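Local coordinates for protein monovalent Na+/H+ antiporter subunit G (Dietzia sp. DQ12-45-1b, PDB 7D3U) that forms the G subunit of the bacterial Mrp complex, a membrane assembly that probably exchanges sodium ions for protons, at residues E[46-51]-E[77-81]; E[7-12]-E[58-62]. One frame throughout, in Å; residues are numbered along the deposited sequence.

How the contacts relate
From the N terminus, the chain first meets 7-12, early in helix 5-28. It then passes through 46-51, in the middle of helix 35-60. Contact 2 closes when 58-62, at the C-terminal end of that helix and just beyond, returns to 7-12. Contact 1 closes later, when 77-81 on helix 68-95 packs against 46-51. The segments alternate along the chain, so the two loops cross and neither nests in the other. Helix 35-60 serves both contacts and joins the first and third helices into one bundle. The contact centres lie about 19 Å apart. Contact 1 is buried near the chain centre; contact 2 is at the surface.

Contact 1 (E[46-51]-E[77-81]); sequences AGLGLV and QFASS
Val51 sets one methyl, CG2, over the face of the Phe78 ring. This CH-pi contact puts CG2 3.6 Å from the ring centroid and 13° off the ring normal. CG1 of Val51 is anti to the backbone N (chi1 165°), which leaves CG2 as the branch above the ring centre. Leu48 meets the same ring differently. Its CD2 lies at the edge, near the ring plane, 3.6 Å from Phe78 CE1.

The extended Gln77 chain crosses the Leu50 side chain at about a right angle and Val51 obliquely. Across the contact its amide meets apolar groups: OE1 lies 3.4 Å from Val51 CG2, and the NE2 end meets Leu50 CG.

Gly47 has no side chain, and its CA comes 5.0 Å from Phe78 CA. Ser81 CB packs 3.7 Å from Gly47 CA. Ser81 OG is hydrogen-bonded to Gly43 O, one turn earlier on helix 35-60. The segment axes are 8.5 Å apart and nearly antiparallel, at 157°. Phe18 of the neighbouring Cation antiporter chain packs on Phe78. From the subunit F chain, Phe40 packs on Leu50 and Thr66 on Gln77.

With an alanine at Phe78, the Val51 methyl would probably lose its aromatic face and Leu48 CD2 its edge partner, opening a gap between the helices. No hydrogen bond links the two segments. They meet through van der Waals and CH-pi contacts, with the Gln77 amide laid against Leu50 and Val51. The Ser81-Gly43 bond adds a polar tie between the same two helices, both predicted to span the membrane.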
loop_
_atom_site.group_PDB
_atom_site.type_symbol
_atom_site.label_atom_id
_atom_site.label_comp_id
_atom_site.label_asym_id
_atom_site.label_seq_id
_atom_site.Cartn_x
_atom_site.Cartn_y
_atom_site.Cartn_z
ATOM N N ALA E 46 -7.257 42.039 -28.118
ATOM C CA ALA E 46 -6.327 40.933 -27.924
ATOM C C ALA E 46 -5.566 40.586 -29.194
ATOM O O ALA E 46 -4.487 39.992 -29.113
ATOM C CB ALA E 46 -7.074 39.700 -27.415
ATOM N N GLY E 47 -6.093 40.945 -30.360
ATOM C CA GLY E 47 -5.383 40.709 -31.598
ATOM C C GLY E 47 -4.395 41.811 -31.916
ATOM O O GLY E 47 -3.199 41.548 -32.081
ATOM N N LEU E 48 -4.885 43.051 -32.002
ATOM C CA LEU E 48 -4.023 44.167 -32.373
ATOM C C LEU E 48 -2.905 44.372 -31.362
ATOM O O LEU E 48 -1.732 44.479 -31.738
ATOM C CB LEU E 48 -4.845 45.446 -32.529
ATOM C CG LEU E 48 -5.871 45.458 -33.664
ATOM C CD1 LEU E 48 -6.701 46.727 -33.596
ATOM C CD2 LEU E 48 -5.219 45.324 -35.031
ATOM N N GLY E 49 -3.249 44.469 -30.075
ATOM C CA GLY E 49 -2.226 44.701 -29.071
ATOM C C GLY E 49 -1.153 43.630 -29.070
ATOM O O GLY E 49 0.038 43.932 -28.978
ATOM N N LEU E 50 -1.557 42.366 -29.205
ATOM C CA LEU E 50 -0.577 41.288 -29.164
ATOM C C LEU E 50 0.286 41.269 -30.419
ATOM O O LEU E 50 1.492 41.015 -30.338
ATOM C CB LEU E 50 -1.271 39.944 -28.963
ATOM C CG LEU E 50 -0.310 38.765 -28.807
ATOM C CD1 LEU E 50 0.810 39.110 -27.857
ATOM C CD2 LEU E 50 -1.029 37.526 -28.326
ATOM N N VAL E 51 -0.299 41.537 -31.588
ATOM C CA VAL E 51 0.513 41.608 -32.800
ATOM C C VAL E 51 1.514 42.750 -32.698
ATOM O O VAL E 51 2.682 42.616 -33.093
ATOM C CB VAL E 51 -0.387 41.746 -34.040
ATOM C CG1 VAL E 51 0.426 42.188 -35.244
ATOM C CG2 VAL E 51 -1.086 40.431 -34.323
ATOM N N GLN E 77 -2.159 34.908 -34.655
ATOM C CA GLN E 77 -2.722 35.682 -33.556
ATOM C C GLN E 77 -3.978 36.414 -33.993
ATOM O O GLN E 77 -4.978 36.427 -33.270
ATOM C CB GLN E 77 -1.692 36.676 -33.027
ATOM C CG GLN E 77 -0.505 36.030 -32.354
ATOM C CD GLN E 77 0.526 37.043 -31.908
ATOM O OE1 GLN E 77 0.620 38.134 -32.459
ATOM N NE2 GLN E 77 1.310 36.685 -30.906
ATOM N N PHE E 78 -3.946 37.030 -35.175
ATOM C CA PHE E 78 -5.127 37.731 -35.668
ATOM C C PHE E 78 -6.302 36.774 -35.827
ATOM O O PHE E 78 -7.392 37.005 -35.281
ATOM C CB PHE E 78 -4.811 38.424 -36.992
ATOM C CG PHE E 78 -4.241 39.800 -36.831
ATOM C CD1 PHE E 78 -4.833 40.710 -35.976
ATOM C CD2 PHE E 78 -3.112 40.184 -37.532
ATOM C CE1 PHE E 78 -4.312 41.975 -35.822
ATOM C CE2 PHE E 78 -2.588 41.451 -37.382
ATOM C CZ PHE E 78 -3.188 42.347 -36.525
ATOM N N ALA E 79 -6.090 35.679 -36.564
ATOM C CA ALA E 79 -7.175 34.736 -36.811
ATOM C C ALA E 79 -7.688 34.121 -35.515
ATOM O O ALA E 79 -8.898 33.920 -35.353
ATOM C CB ALA E 79 -6.709 33.645 -37.775
ATOM N N SER E 80 -6.792 33.840 -34.566
ATOM C CA SER E 80 -7.211 33.196 -33.329
ATOM C C SER E 80 -7.964 34.162 -32.428
ATOM O O SER E 80 -8.971 33.789 -31.822
ATOM C CB SER E 80 -5.999 32.611 -32.608
ATOM O OG SER E 80 -5.301 33.609 -31.888
ATOM N N SER E 81 -7.504 35.410 -32.332
ATOM C CA SER E 81 -8.231 36.392 -31.542
ATOM C C SER E 81 -9.579 36.727 -32.156
ATOM O O SER E 81 -10.485 37.154 -31.436
ATOM C CB SER E 81 -7.410 37.669 -31.385
ATOM O OG SER E 81 -8.131 38.644 -30.655
#

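Contact 2 (E[7-12]-E[58-62])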
loop_
_atom_site.group_PDB
_atom_site.type_symbol
_atom_site.label_atom_id
_atom_site.label_comp_id
_atom_site.label_asym_id
_atom_site.label_seq_id
_atom_site.Cartn_x
_atom_site.Cartn_y
_atom_site.Cartn_z
ATOM N N ALA E 7 14.800 50.627 -36.340
ATOM C CA ALA E 7 14.116 49.424 -35.882
ATOM C C ALA E 7 13.943 49.432 -34.370
ATOM O O ALA E 7 12.904 49.008 -33.857
ATOM C CB ALA E 7 14.879 48.179 -36.327
ATOM N N THR E 8 14.945 49.923 -33.641
ATOM C CA THR E 8 14.846 49.976 -32.185
ATOM C C THR E 8 13.714 50.896 -31.747
ATOM O O THR E 8 12.855 50.505 -30.945
ATOM C CB THR E 8 16.175 50.434 -31.584
ATOM O OG1 THR E 8 17.108 49.348 -31.600
ATOM C CG2 THR E 8 15.977 50.902 -30.149
ATOM N N VAL E 9 13.689 52.126 -32.267
ATOM C CA VAL E 9 12.642 53.062 -31.866
ATOM C C VAL E 9 11.274 52.588 -32.345
ATOM O O VAL E 9 10.263 52.789 -31.656
ATOM C CB VAL E 9 12.965 54.486 -32.360
ATOM C CG1 VAL E 9 12.745 54.614 -33.856
ATOM C CG2 VAL E 9 12.119 55.502 -31.614
ATOM N N LEU E 10 11.216 51.932 -33.508
ATOM C CA LEU E 10 9.951 51.413 -34.008
ATOM C C LEU E 10 9.426 50.306 -33.110
ATOM O O LEU E 10 8.243 50.293 -32.759
ATOM C CB LEU E 10 10.126 50.903 -35.436
ATOM C CG LEU E 10 8.949 51.100 -36.386
ATOM C CD1 LEU E 10 8.551 52.564 -36.421
ATOM C CD2 LEU E 10 9.304 50.606 -37.778
ATOM N N GLY E 11 10.294 49.377 -32.717
ATOM C CA GLY E 11 9.881 48.340 -31.793
ATOM C C GLY E 11 9.470 48.895 -30.446
ATOM O O GLY E 11 8.539 48.390 -29.817
ATOM N N SER E 12 10.150 49.947 -29.988
ATOM C CA SER E 12 9.791 50.536 -28.702
ATOM C C SER E 12 8.399 51.154 -28.753
ATOM O O SER E 12 7.544 50.866 -27.903
ATOM C CB SER E 12 10.827 51.584 -28.300
ATOM O OG SER E 12 10.470 52.198 -27.077
ATOM N N PHE E 58 10.175 41.738 -31.668
ATOM C CA PHE E 58 11.052 41.265 -32.733
ATOM C C PHE E 58 11.981 42.369 -33.211
ATOM O O PHE E 58 13.152 42.117 -33.513
ATOM C CB PHE E 58 10.224 40.720 -33.894
ATOM C CG PHE E 58 11.036 40.388 -35.107
ATOM C CD1 PHE E 58 11.941 39.344 -35.083
ATOM C CD2 PHE E 58 10.897 41.119 -36.273
ATOM C CE1 PHE E 58 12.689 39.033 -36.196
ATOM C CE2 PHE E 58 11.643 40.814 -37.389
ATOM C CZ PHE E 58 12.540 39.769 -37.351
ATOM N N LEU E 59 11.479 43.601 -33.281
ATOM C CA LEU E 59 12.326 44.711 -33.695
ATOM C C LEU E 59 13.354 45.084 -32.636
ATOM O O LEU E 59 14.389 45.664 -32.977
ATOM C CB LEU E 59 11.470 45.926 -34.043
ATOM C CG LEU E 59 10.639 45.789 -35.317
ATOM C CD1 LEU E 59 9.981 47.108 -35.674
ATOM C CD2 LEU E 59 11.504 45.295 -36.459
ATOM N N LEU E 60 13.103 44.766 -31.365
ATOM C CA LEU E 60 14.073 45.101 -30.329
ATOM C C LEU E 60 15.266 44.153 -30.288
ATOM O O LEU E 60 16.269 44.483 -29.645
ATOM C CB LEU E 60 13.401 45.139 -28.958
ATOM C CG LEU E 60 12.754 46.492 -28.665
ATOM C CD1 LEU E 60 11.600 46.743 -29.605
ATOM C CD2 LEU E 60 12.306 46.589 -27.226
ATOM N N HIS E 61 15.189 42.996 -30.941
ATOM C CA HIS E 61 16.366 42.163 -31.197
ATOM C C HIS E 61 16.103 41.335 -32.446
ATOM O O HIS E 61 15.766 40.148 -32.377
ATOM C CB HIS E 61 16.719 41.282 -29.993
ATOM C CG HIS E 61 15.598 40.417 -29.503
ATOM N ND1 HIS E 61 14.618 40.879 -28.652
ATOM C CD2 HIS E 61 15.327 39.107 -29.712
ATOM C CE1 HIS E 61 13.779 39.897 -28.376
ATOM N NE2 HIS E 61 14.186 38.811 -29.008
ATOM N N PRO E 62 16.256 41.937 -33.620
ATOM C CA PRO E 62 15.859 41.282 -34.884
ATOM C C PRO E 62 16.810 40.185 -35.354
ATOM O O PRO E 62 17.696 40.374 -36.183
ATOM C CB PRO E 62 15.819 42.454 -35.867
ATOM C CG PRO E 62 16.814 43.416 -35.333
ATOM C CD PRO E 62 16.749 43.308 -33.839
#
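Leu59 carries this contact by placing its side chain against the turn of helix formed by Ala7, Leu10 and Gly11. Its CB lies 3.4 Å from Ala7 O and 3.7 Å from Gly11 CA. Farther out, the two methyls take different partners. CD1 reaches Leu10 CB at 3.8 Å, and CD2 faces Ala7 CB more loosely, at 4.4 Å. The Leu59 CG is anti to its own carbonyl carbon (chi1 -70°), which brings CD1 to Leu10 and CD2 to the Ala7 side. Leu10 and Leu59 meet at a slant, with the CB of Leu10 as its nearest atom.

Gly11 is the point where the backbones come closest. Its CA is 4.8 Å from Leu59 CA, and no side chain stands between them. The next pair, Thr8 and Leu60, has its CA atoms 5.3 Å apart. Leu60 also brings CD1 to Gly11, but the modelled position of that methyl is doubtful.

Two backbone carbonyls beside the apolar patch are used within helix 5-28. Ala7 O accepts the backbone bond from Gly11 N, at 2.9 Å, while Leu59 CB packs against it. Thr8 O likewise accepts from Ser12 N.

Beyond this shell, Pro62 touches Glu4, just before helix 5-28, and Phe58 touches Ala67, just before helix 68-95. Thr8 OG1 makes a weak hydrogen bond to Glu4 O. Val4 of subunit F packs on Leu60, and Val3 of that subunit on Ser12.

The segments share no hydrogen bond. Van der Waals contact of Leu59 with Ala7, Leu10 and Gly11 thus joins the start of the first predicted transmembrane helix to the end of the second.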